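Local coordinates for protein binary enterotoxin of Clostridium perfringens component a (Clostridium perfringens, PDB 5WTZ) that probably transfers ADP-ribose from NAD+ to actin as the enzymatic component of a clostridial binary enterotoxin, at residues N43-N48 against A169-D174; N134-G139 against I359-L364; S194-K199 against Y203-A208. One frame throughout, in Å; residues are numbered along the deposited sequence. Where two conformers were deposited one is given.

Contact 1. Residues N43-N48 against A169-D174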
loop_
_atom_site.group_PDB
_atom_site.type_symbol
_atom_site.label_atom_id
_atom_site.label_comp_id
_atom_site.label_asym_id
_atom_site.label_seq_id
_atom_site.Cartn_x
_atom_site.Cartn_y
_atom_site.Cartn_z
ATOM N N ASN A 43 22.309 9.697 -7.682
ATOM C CA ASN A 43 23.519 9.260 -6.997
ATOM C C ASN A 43 23.251 8.938 -5.534
ATOM O O ASN A 43 23.811 7.990 -4.987
ATOM C CB ASN A 43 24.619 10.318 -7.111
ATOM C CG ASN A 43 25.484 10.129 -8.339
ATOM O OD1 ASN A 43 25.694 9.006 -8.795
ATOM N ND2 ASN A 43 26.008 11.229 -8.870
ATOM N N ASN A 44 22.391 9.729 -4.901
ATOM C CA ASN A 44 21.980 9.474 -3.526
ATOM C C ASN A 44 21.200 8.159 -3.409
ATOM O O ASN A 44 21.269 7.476 -2.389
ATOM C CB ASN A 44 21.128 10.630 -2.982
ATOM C CG ASN A 44 21.939 11.894 -2.701
ATOM O OD1 ASN A 44 23.178 11.877 -2.669
ATOM N ND2 ASN A 44 21.234 13.000 -2.477
ATOM N N TYR A 45 20.470 7.796 -4.456
ATOM C CA TYR A 45 19.709 6.549 -4.414
ATOM C C TYR A 45 20.656 5.349 -4.543
ATOM O O TYR A 45 20.476 4.336 -3.868
ATOM C CB TYR A 45 18.622 6.510 -5.506
ATOM C CG TYR A 45 17.720 5.305 -5.368
ATOM C CD1 TYR A 45 16.626 5.329 -4.510
ATOM C CD2 TYR A 45 17.976 4.136 -6.074
ATOM C CE1 TYR A 45 15.796 4.209 -4.366
ATOM C CE2 TYR A 45 17.161 3.024 -5.943
ATOM C CZ TYR A 45 16.082 3.062 -5.090
ATOM O OH TYR A 45 15.296 1.939 -4.960
ATOM N N ILE A 46 21.649 5.456 -5.418
ATOM C CA ILE A 46 22.644 4.400 -5.533
ATOM C C ILE A 46 23.319 4.153 -4.184
ATOM O O ILE A 46 23.510 3.007 -3.797
ATOM C CB ILE A 46 23.705 4.736 -6.586
ATOM C CG1 ILE A 46 23.083 4.762 -7.980
ATOM C CG2 ILE A 46 24.861 3.738 -6.531
ATOM C CD1 ILE A 46 24.011 5.303 -9.036
ATOM N N LYS A 47 23.639 5.226 -3.455
ATOM C CA LYS A 47 24.381 5.139 -2.182
ATOM C C LYS A 47 23.549 4.670 -0.989
ATOM O O LYS A 47 24.042 3.938 -0.130
ATOM C CB LYS A 47 24.999 6.497 -1.838
ATOM C CG LYS A 47 26.170 6.916 -2.721
ATOM C CD LYS A 47 27.481 6.295 -2.246
ATOM C CE LYS A 47 28.582 6.452 -3.292
ATOM N NZ LYS A 47 28.207 5.808 -4.590
ATOM N N ASN A 48 22.302 5.109 -0.903
ATOM C CA ASN A 48 21.465 4.643 0.195
ATOM C C ASN A 48 19.986 4.605 -0.134
ATOM O O ASN A 48 19.190 5.316 0.477
ATOM C CB ASN A 48 21.689 5.502 1.443
ATOM C CG ASN A 48 21.628 4.684 2.732
ATOM O OD1 ASN A 48 20.754 3.820 2.899
ATOM N ND2 ASN A 48 22.569 4.940 3.640
ATOM N N ALA A 169 14.165 3.662 -15.286
ATOM C CA ALA A 169 15.464 4.135 -15.755
ATOM C C ALA A 169 16.567 3.090 -15.582
ATOM O O ALA A 169 16.603 2.367 -14.580
ATOM C CB ALA A 169 15.832 5.418 -15.036
ATOM N N SER A 170 17.459 3.013 -16.570
ATOM C CA SER A 170 18.630 2.142 -16.501
ATOM C C SER A 170 19.735 2.872 -15.753
ATOM O O SER A 170 20.087 4.001 -16.097
ATOM C CB SER A 170 19.110 1.730 -17.898
ATOM O OG SER A 170 18.300 0.703 -18.453
ATOM N N TYR A 171 20.277 2.229 -14.726
ATOM C CA TYR A 171 21.247 2.884 -13.856
ATOM C C TYR A 171 22.113 1.863 -13.114
ATOM O O TYR A 171 21.863 0.654 -13.172
ATOM C CB TYR A 171 20.520 3.786 -12.853
ATOM C CG TYR A 171 20.114 3.066 -11.583
ATOM C CD1 TYR A 171 19.069 2.152 -11.583
ATOM C CD2 TYR A 171 20.787 3.294 -10.387
ATOM C CE1 TYR A 171 18.695 1.486 -10.423
ATOM C CE2 TYR A 171 20.424 2.637 -9.229
ATOM C CZ TYR A 171 19.377 1.732 -9.249
ATOM O OH TYR A 171 19.018 1.077 -8.090
ATOM N N GLY A 172 23.132 2.360 -12.418
ATOM C CA GLY A 172 23.991 1.514 -11.608
ATOM C C GLY A 172 25.467 1.792 -11.820
ATOM O O GLY A 172 25.833 2.623 -12.657
ATOM N N ASN A 173 26.310 1.098 -11.054
ATOM C CA ASN A 173 27.763 1.193 -11.200
ATOM C C ASN A 173 28.308 0.014 -11.986
ATOM O O ASN A 173 29.052 0.193 -12.950
ATOM C CB ASN A 173 28.460 1.252 -9.837
ATOM C CG ASN A 173 27.985 2.409 -8.980
ATOM O OD1 ASN A 173 27.545 2.213 -7.845
ATOM N ND2 ASN A 173 28.075 3.623 -9.515
ATOM N N ASP A 174 27.961 -1.194 -11.548
ATOM C CA ASP A 174 28.277 -2.389 -12.318
ATOM C C ASP A 174 27.571 -2.204 -13.651
ATOM O O ASP A 174 26.345 -2.044 -13.713
ATOM C CB ASP A 174 27.832 -3.666 -11.592
ATOM C CG ASP A 174 28.166 -4.941 -12.365
ATOM O OD1 ASP A 174 28.918 -4.871 -13.363
ATOM O OD2 ASP A 174 27.680 -6.020 -11.964
HETATM O O HOH W 1 20.338 1.645 -6.011
#

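Contact 2. Residues N134-G139 against I359-L364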
loop_
_atom_site.group_PDB
_atom_site.type_symbol
_atom_site.label_atom_id
_atom_site.label_comp_id
_atom_site.label_asym_id
_atom_site.label_seq_id
_atom_site.Cartn_x
_atom_site.Cartn_y
_atom_site.Cartn_z
ATOM N N ASN A 134 -3.767 -6.920 -4.252
ATOM C CA ASN A 134 -2.821 -5.998 -4.860
ATOM C C ASN A 134 -1.819 -5.586 -3.797
ATOM O O ASN A 134 -2.211 -5.002 -2.775
ATOM C CB ASN A 134 -3.526 -4.771 -5.438
ATOM C CG ASN A 134 -4.417 -5.102 -6.636
ATOM O OD1 ASN A 134 -4.203 -6.085 -7.343
ATOM N ND2 ASN A 134 -5.410 -4.261 -6.871
ATOM N N PHE A 135 -0.540 -5.920 -4.013
ATOM C CA PHE A 135 0.508 -5.660 -3.024
ATOM C C PHE A 135 1.178 -4.316 -3.278
ATOM O O PHE A 135 1.970 -4.152 -4.210
ATOM C CB PHE A 135 1.561 -6.781 -3.017
ATOM C CG PHE A 135 1.059 -8.079 -2.424
ATOM C CD1 PHE A 135 0.974 -8.244 -1.046
ATOM C CD2 PHE A 135 0.635 -9.116 -3.248
ATOM C CE1 PHE A 135 0.490 -9.442 -0.495
ATOM C CE2 PHE A 135 0.152 -10.316 -2.709
ATOM C CZ PHE A 135 0.089 -10.475 -1.334
ATOM N N ILE A 136 0.843 -3.346 -2.442
ATOM C CA ILE A 136 1.366 -2.001 -2.594
ATOM C C ILE A 136 2.878 -1.985 -2.384
ATOM O O ILE A 136 3.395 -2.521 -1.404
ATOM C CB ILE A 136 0.640 -1.011 -1.615
ATOM C CG1 ILE A 136 -0.823 -0.845 -2.052
ATOM C CG2 ILE A 136 1.350 0.336 -1.580
ATOM C CD1 ILE A 136 -1.685 -0.069 -1.059
ATOM N N GLN A 137 3.594 -1.357 -3.312
ATOM C CA GLN A 137 5.047 -1.267 -3.222
ATOM C C GLN A 137 5.503 0.136 -2.820
ATOM O O GLN A 137 5.453 1.068 -3.628
ATOM C CB GLN A 137 5.673 -1.665 -4.560
ATOM C CG GLN A 137 5.174 -3.011 -5.074
ATOM C CD GLN A 137 5.607 -4.167 -4.197
ATOM O OE1 GLN A 137 6.791 -4.299 -3.863
ATOM N NE2 GLN A 137 4.667 -5.029 -3.843
ATOM N N ASP A 138 5.968 0.274 -1.576
ATOM C CA ASP A 138 6.399 1.572 -1.047
ATOM C C ASP A 138 7.761 1.999 -1.582
ATOM O O ASP A 138 8.637 1.169 -1.804
ATOM C CB ASP A 138 6.448 1.550 0.473
ATOM C CG ASP A 138 5.085 1.382 1.072
ATOM O OD1 ASP A 138 4.281 2.327 0.942
ATOM O OD2 ASP A 138 4.822 0.314 1.642
ATOM N N GLY A 139 7.936 3.301 -1.765
ATOM C CA GLY A 139 9.199 3.834 -2.246
ATOM C C GLY A 139 9.481 3.512 -3.704
ATOM O O GLY A 139 8.595 3.070 -4.443
ATOM N N ILE A 359 -2.079 1.694 11.427
ATOM C CA ILE A 359 -2.494 2.429 10.236
ATOM C C ILE A 359 -3.064 1.496 9.169
ATOM O O ILE A 359 -2.326 0.761 8.494
ATOM C CB ILE A 359 -1.322 3.226 9.635
ATOM C CG1 ILE A 359 -0.636 4.058 10.720
ATOM C CG2 ILE A 359 -1.805 4.082 8.467
ATOM C CD1 ILE A 359 0.671 4.731 10.275
ATOM N N LEU A 360 -4.383 1.524 9.022
ATOM C CA LEU A 360 -5.048 0.751 7.978
ATOM C C LEU A 360 -4.709 1.337 6.619
ATOM O O LEU A 360 -4.814 2.544 6.412
ATOM C CB LEU A 360 -6.563 0.741 8.187
ATOM C CG LEU A 360 -7.309 -0.265 7.303
ATOM C CD1 LEU A 360 -6.900 -1.686 7.662
ATOM C CD2 LEU A 360 -8.832 -0.049 7.450
ATOM N N ARG A 361 -4.240 0.493 5.707
ATOM C CA ARG A 361 -4.148 0.894 4.304
ATOM C C ARG A 361 -5.036 -0.050 3.520
ATOM O O ARG A 361 -4.629 -1.163 3.163
ATOM C CB ARG A 361 -2.701 0.879 3.795
ATOM C CG ARG A 361 -2.564 1.322 2.326
ATOM C CD ARG A 361 -1.149 1.807 1.973
ATOM N NE ARG A 361 -0.161 0.729 2.091
ATOM C CZ ARG A 361 1.156 0.885 1.951
ATOM N NH1 ARG A 361 1.674 2.080 1.704
ATOM N NH2 ARG A 361 1.967 -0.156 2.091
ATOM N N LEU A 362 -6.266 0.407 3.288
ATOM C CA LEU A 362 -7.360 -0.443 2.825
ATOM C C LEU A 362 -7.590 -0.352 1.325
ATOM O O LEU A 362 -7.802 0.741 0.782
ATOM C CB LEU A 362 -8.649 -0.068 3.558
ATOM C CG LEU A 362 -9.901 -0.883 3.207
ATOM C CD1 LEU A 362 -9.786 -2.386 3.649
ATOM C CD2 LEU A 362 -11.140 -0.185 3.781
ATOM N N HIS A 363 -7.565 -1.503 0.671
ATOM C CA HIS A 363 -7.975 -1.628 -0.727
ATOM C C HIS A 363 -9.493 -1.732 -0.754
ATOM O O HIS A 363 -10.044 -2.768 -0.372
ATOM C CB HIS A 363 -7.338 -2.855 -1.386
ATOM C CG HIS A 363 -7.701 -3.026 -2.833
ATOM N ND1 HIS A 363 -7.500 -4.205 -3.513
ATOM C CD2 HIS A 363 -8.252 -2.169 -3.724
ATOM C CE1 HIS A 363 -7.917 -4.071 -4.762
ATOM N NE2 HIS A 363 -8.384 -2.848 -4.913
ATOM N N LEU A 364 -10.149 -0.649 -1.178
ATOM C CA LEU A 364 -11.601 -0.521 -1.185
ATOM C C LEU A 364 -12.132 -0.766 -2.591
ATOM O O LEU A 364 -11.985 0.089 -3.469
ATOM C CB LEU A 364 -12.006 0.881 -0.689
ATOM C CG LEU A 364 -13.492 1.210 -0.524
ATOM C CD1 LEU A 364 -14.120 0.215 0.442
ATOM C CD2 LEU A 364 -13.683 2.632 -0.008
HETATM O O HOH W 2 -5.452 -5.740 -2.235
#

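Contact 3. Residues S194-K199 against Y203-A208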
loop_
_atom_site.group_PDB
_atom_site.type_symbol
_atom_site.label_atom_id
_atom_site.label_comp_id
_atom_site.label_asym_id
_atom_site.label_seq_id
_atom_site.Cartn_x
_atom_site.Cartn_y
_atom_site.Cartn_z
ATOM N N SER A 194 4.606 -20.792 -9.818
ATOM C CA SER A 194 5.258 -22.026 -10.201
ATOM C C SER A 194 6.579 -22.138 -9.472
ATOM O O SER A 194 7.074 -21.167 -8.904
ATOM C CB SER A 194 5.481 -22.082 -11.712
ATOM O OG SER A 194 6.330 -21.027 -12.125
ATOM N N ILE A 195 7.148 -23.332 -9.486
ATOM C CA ILE A 195 8.467 -23.547 -8.934
ATOM C C ILE A 195 9.499 -23.458 -10.050
ATOM O O ILE A 195 9.294 -23.980 -11.153
ATOM C CB ILE A 195 8.564 -24.906 -8.217
ATOM C CG1 ILE A 195 7.563 -24.965 -7.063
ATOM C CG2 ILE A 195 9.966 -25.142 -7.700
ATOM C CD1 ILE A 195 7.606 -26.257 -6.284
ATOM N N VAL A 196 10.599 -22.773 -9.771
ATOM C CA VAL A 196 11.683 -22.635 -10.730
ATOM C C VAL A 196 12.966 -23.074 -10.050
ATOM O O VAL A 196 13.208 -22.743 -8.886
ATOM C CB VAL A 196 11.818 -21.174 -11.276
ATOM C CG1 VAL A 196 12.146 -20.175 -10.163
ATOM C CG2 VAL A 196 12.861 -21.099 -12.377
ATOM N N THR A 197 13.770 -23.848 -10.766
ATOM C CA THR A 197 15.041 -24.305 -10.234
ATOM C C THR A 197 16.149 -23.436 -10.785
ATOM O O THR A 197 16.320 -23.328 -11.997
ATOM C CB THR A 197 15.291 -25.773 -10.575
ATOM O OG1 THR A 197 14.216 -26.550 -10.034
ATOM C CG2 THR A 197 16.624 -26.257 -9.972
ATOM N N ILE A 198 16.887 -22.799 -9.887
ATOM C CA ILE A 198 18.037 -21.992 -10.277
ATOM C C ILE A 198 19.283 -22.456 -9.518
ATOM O O ILE A 198 19.287 -22.483 -8.298
ATOM C CB ILE A 198 17.767 -20.494 -10.018
ATOM C CG1 ILE A 198 16.596 -20.023 -10.883
ATOM C CG2 ILE A 198 19.021 -19.666 -10.291
ATOM C CD1 ILE A 198 16.118 -18.633 -10.556
ATOM N N LYS A 199 20.325 -22.856 -10.244
ATOM C CA LYS A 199 21.529 -23.414 -9.625
ATOM C C LYS A 199 21.199 -24.542 -8.643
ATOM O O LYS A 199 21.711 -24.570 -7.524
ATOM C CB LYS A 199 22.323 -22.319 -8.910
ATOM C CG LYS A 199 22.890 -21.236 -9.822
ATOM C CD LYS A 199 24.013 -21.782 -10.689
ATOM C CE LYS A 199 24.721 -20.666 -11.446
ATOM N NZ LYS A 199 25.732 -21.172 -12.409
ATOM N N TYR A 203 12.890 -22.221 -6.155
ATOM C CA TYR A 203 12.334 -20.982 -5.657
ATOM C C TYR A 203 10.882 -20.905 -6.087
ATOM O O TYR A 203 10.509 -21.456 -7.119
ATOM C CB TYR A 203 13.106 -19.774 -6.193
ATOM C CG TYR A 203 14.569 -19.725 -5.813
ATOM C CD1 TYR A 203 15.529 -20.420 -6.555
ATOM C CD2 TYR A 203 15.000 -18.972 -4.718
ATOM C CE1 TYR A 203 16.882 -20.372 -6.214
ATOM C CE2 TYR A 203 16.346 -18.924 -4.371
ATOM C CZ TYR A 203 17.282 -19.623 -5.122
ATOM O OH TYR A 203 18.619 -19.579 -4.789
ATOM N N ALA A 204 10.062 -20.219 -5.300
ATOM C CA ALA A 204 8.700 -19.922 -5.711
ATOM C C ALA A 204 8.722 -18.740 -6.680
ATOM O O ALA A 204 9.074 -17.621 -6.293
ATOM C CB ALA A 204 7.823 -19.619 -4.498
ATOM N N LYS A 205 8.383 -18.992 -7.940
ATOM C CA LYS A 205 8.368 -17.935 -8.939
ATOM C C LYS A 205 6.980 -17.293 -9.035
ATOM O O LYS A 205 6.006 -17.918 -9.466
ATOM C CB LYS A 205 8.808 -18.477 -10.292
ATOM C CG LYS A 205 8.862 -17.451 -11.402
ATOM C CD LYS A 205 9.128 -18.137 -12.720
ATOM C CE LYS A 205 8.755 -17.262 -13.895
ATOM N NZ LYS A 205 8.872 -18.012 -15.180
ATOM N N VAL A 206 6.909 -16.031 -8.639
ATOM C CA VAL A 206 5.686 -15.248 -8.753
ATOM C C VAL A 206 5.731 -14.436 -10.043
ATOM O O VAL A 206 6.567 -13.534 -10.193
ATOM C CB VAL A 206 5.500 -14.307 -7.537
ATOM C CG1 VAL A 206 4.237 -13.462 -7.684
ATOM C CG2 VAL A 206 5.443 -15.110 -6.242
ATOM N N ASP A 207 4.880 -14.792 -10.993
ATOM C CA ASP A 207 4.651 -13.928 -12.139
ATOM C C ASP A 207 3.694 -12.844 -11.670
ATOM O O ASP A 207 2.731 -13.129 -10.950
ATOM C CB ASP A 207 4.058 -14.687 -13.326
ATOM C CG ASP A 207 5.062 -15.627 -13.992
ATOM O OD1 ASP A 207 6.272 -15.317 -14.029
ATOM O OD2 ASP A 207 4.627 -16.675 -14.504
ATOM N N ALA A 208 3.961 -11.602 -12.057
ATOM C CA ALA A 208 3.086 -10.500 -11.664
ATOM C C ALA A 208 3.108 -9.333 -12.643
ATOM O O ALA A 208 4.066 -9.149 -13.421
ATOM C CB ALA A 208 3.462 -10.009 -10.273
HETATM O O HOH W 3 5.286 -18.230 -12.032
HETATM O O HOH W 4 20.375 -20.945 -6.224
#

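Contact 1. Residues N43-N48 against A169-D174
Ile46 and the ring of Tyr171 make the tight half of this contact. The two side chains run past each other in opposite directions, and Ile46 CG1 reaches the rim of the phenol, 3.6 Å from Tyr171 CE2 and near the ring plane. Ile46 CD1 follows, 4.0 Å from Tyr171 CD2. Tyr45, one residue earlier, meets the far end of the phenol. Its CE2 lies 3.4 Å from Tyr171 OH, and that hydroxyl approaches in the plane of the Tyr45 ring, so it touches the edge and not the pi face. The axes of the two tyrosine side chains cross at nearly a right angle. With chi1 at 88°, Tyr171 CG sits between its backbone N and carbonyl carbon, and from there the ring extends toward the helix. In the fold, this sets helix 36-61 against strand 168-171, an outermost strand of the small three-stranded antiparallel sheet in the N-terminal ADP-ribosyltransferase-like region. Helix 16-31 also covers Tyr171, through Trp30, and Tyr45 packs on Leu181 of the central strand while its OH is hydrogen-bonded to Asp142. Toward solvent the contact thins. Exposed Asn173 brings its OD1 to 3.4 Å from Ile46 CG2, a polar atom against a methyl group. Beside Tyr171 OH, on the Tyr45 side, a water lies 2.5 Å from the hydroxyl and near the plane of that ring. The same water donates only a weak, long hydrogen bond to Tyr45 O.

Contact 2. Residues N134-G139 against I359-L364
A salt bridge between the two ADP-ribosyltransferase-like halves of the chain, Asp138 to Arg361, dominates this contact. Asp138 follows strand 134-136, an outermost strand of the N-terminal five-stranded mixed sheet, whereas Arg361 belongs to strand 358-364 inside the equivalent C-terminal sheet, where strand 295-301 contributes NAD-binding residues. Geometrically, the ion pair is end-on and bidentate. Arg361 NH1 donates to Asp138 OD1 at 2.7 Å and Arg361 NH2 to Asp138 OD2 at 2.9 Å, each oxygen offering its syn lone pair. The carboxylate and guanidinium planes are only 20° apart, and both bonds are close to straight. Arg361 gets there by leaving its strand with CG anti to the backbone N (chi1 -179°) and bending at chi3 (64°). Further charges lock the group: Arg361 NE pairs with Asp417, and Asp138 OD1 has a second cation in Lys60 of helix 36-61. These neighbours would be expected to keep both groups ionised. Ile136 packs over one face of the guanidinium, its CG2 3.6 Å from Arg361 CZ and above the centre of the plane, while its CD1 lies along the aliphatic part, 3.6 Å from Arg361 CD. Two residues further along strand 358-364, His363 NE2 is held by Asp294, and Asn134 ND2 bonds to Gln213. Asn134 ND2 comes within 3.3 Å of His363 CE1, oblique to the ring. A water completes this end, accepting from Asn134 N at 2.9 Å and hydrogen-bonded to His363 ND1, also at 2.9 Å.

Contact 3. Residues S194-K199 against Y203-A208
Tyr203 lies alongside Val196 and Ile198, and its CB, CD1 and CE1 meet them in turn. Tyr203 CB meets Val196, with Val196 O at 4.0 Å and Val196 CG1 marginally farther off. With chi1 at -61°, CG lies beside the backbone N and anti to the carbonyl carbon, and the ring runs lengthwise to the level of Ile198. There CD1 faces both Val196 O and Ile198 CB. One atom further, Tyr203 CE1 packs 3.9 Å from Ile198 CB, and Ile198 O comes to 3.8 Å from the same CE1, at the ring edge and near its plane. The tip, OH, is hydrogen-bonded at 2.6 Å to a water that also lies near the ring plane, and that water donates to Ile198 O at 2.8 Å; Ser152 N is a further partner of the hydroxyl. The phenol thus lies along strand 187-198 toward the turn of the beta hairpin that this strand forms with 201-211, its neighbour in the N-terminal five-stranded sheet. Val196 and Tyr203 form an antiparallel hydrogen-bonded pair: Tyr203 N donates to Val196 O at 2.8 Å, and Val196 N to Tyr203 O at 3.0 Å with a nearly straight N-H...O angle of 170°. Ile195 and Ala204 are a non-hydrogen-bonded pair, and Ser194 with Lys205 is again hydrogen-bonded. On the Tyr203 side of the sheet, Val196 CG1 touches Lys205 CB at 3.7 Å, the two side chains crossing at about a right angle. Beyond them, a water links Ser194 OG to Lys205 O and gives a weak bond to Asp207 OD2, while Asp207 OD1 is hydrogen-bonded to His159 on strand 156-162.

The centres of the three contacts lie about 25 to 27 Å from one another, and none touches another. Contact 1 comes closest to contact 2, with nearest atoms about 6 Å apart, and helix 36-61 serves both: it carries 43-48 in the first and sends Lys60 to the second. Contacts 2 and 3 share the N-terminal five-stranded sheet, where strands 134-136 and 187-198 are neighbours. Along the chain, contacts 1 and 2 alternate their segments, while contact 3 falls between the segments of contact 2. Contacts 1 and 3 both lie within the N-terminal half, whereas contact 2 joins it to the NAD-binding half.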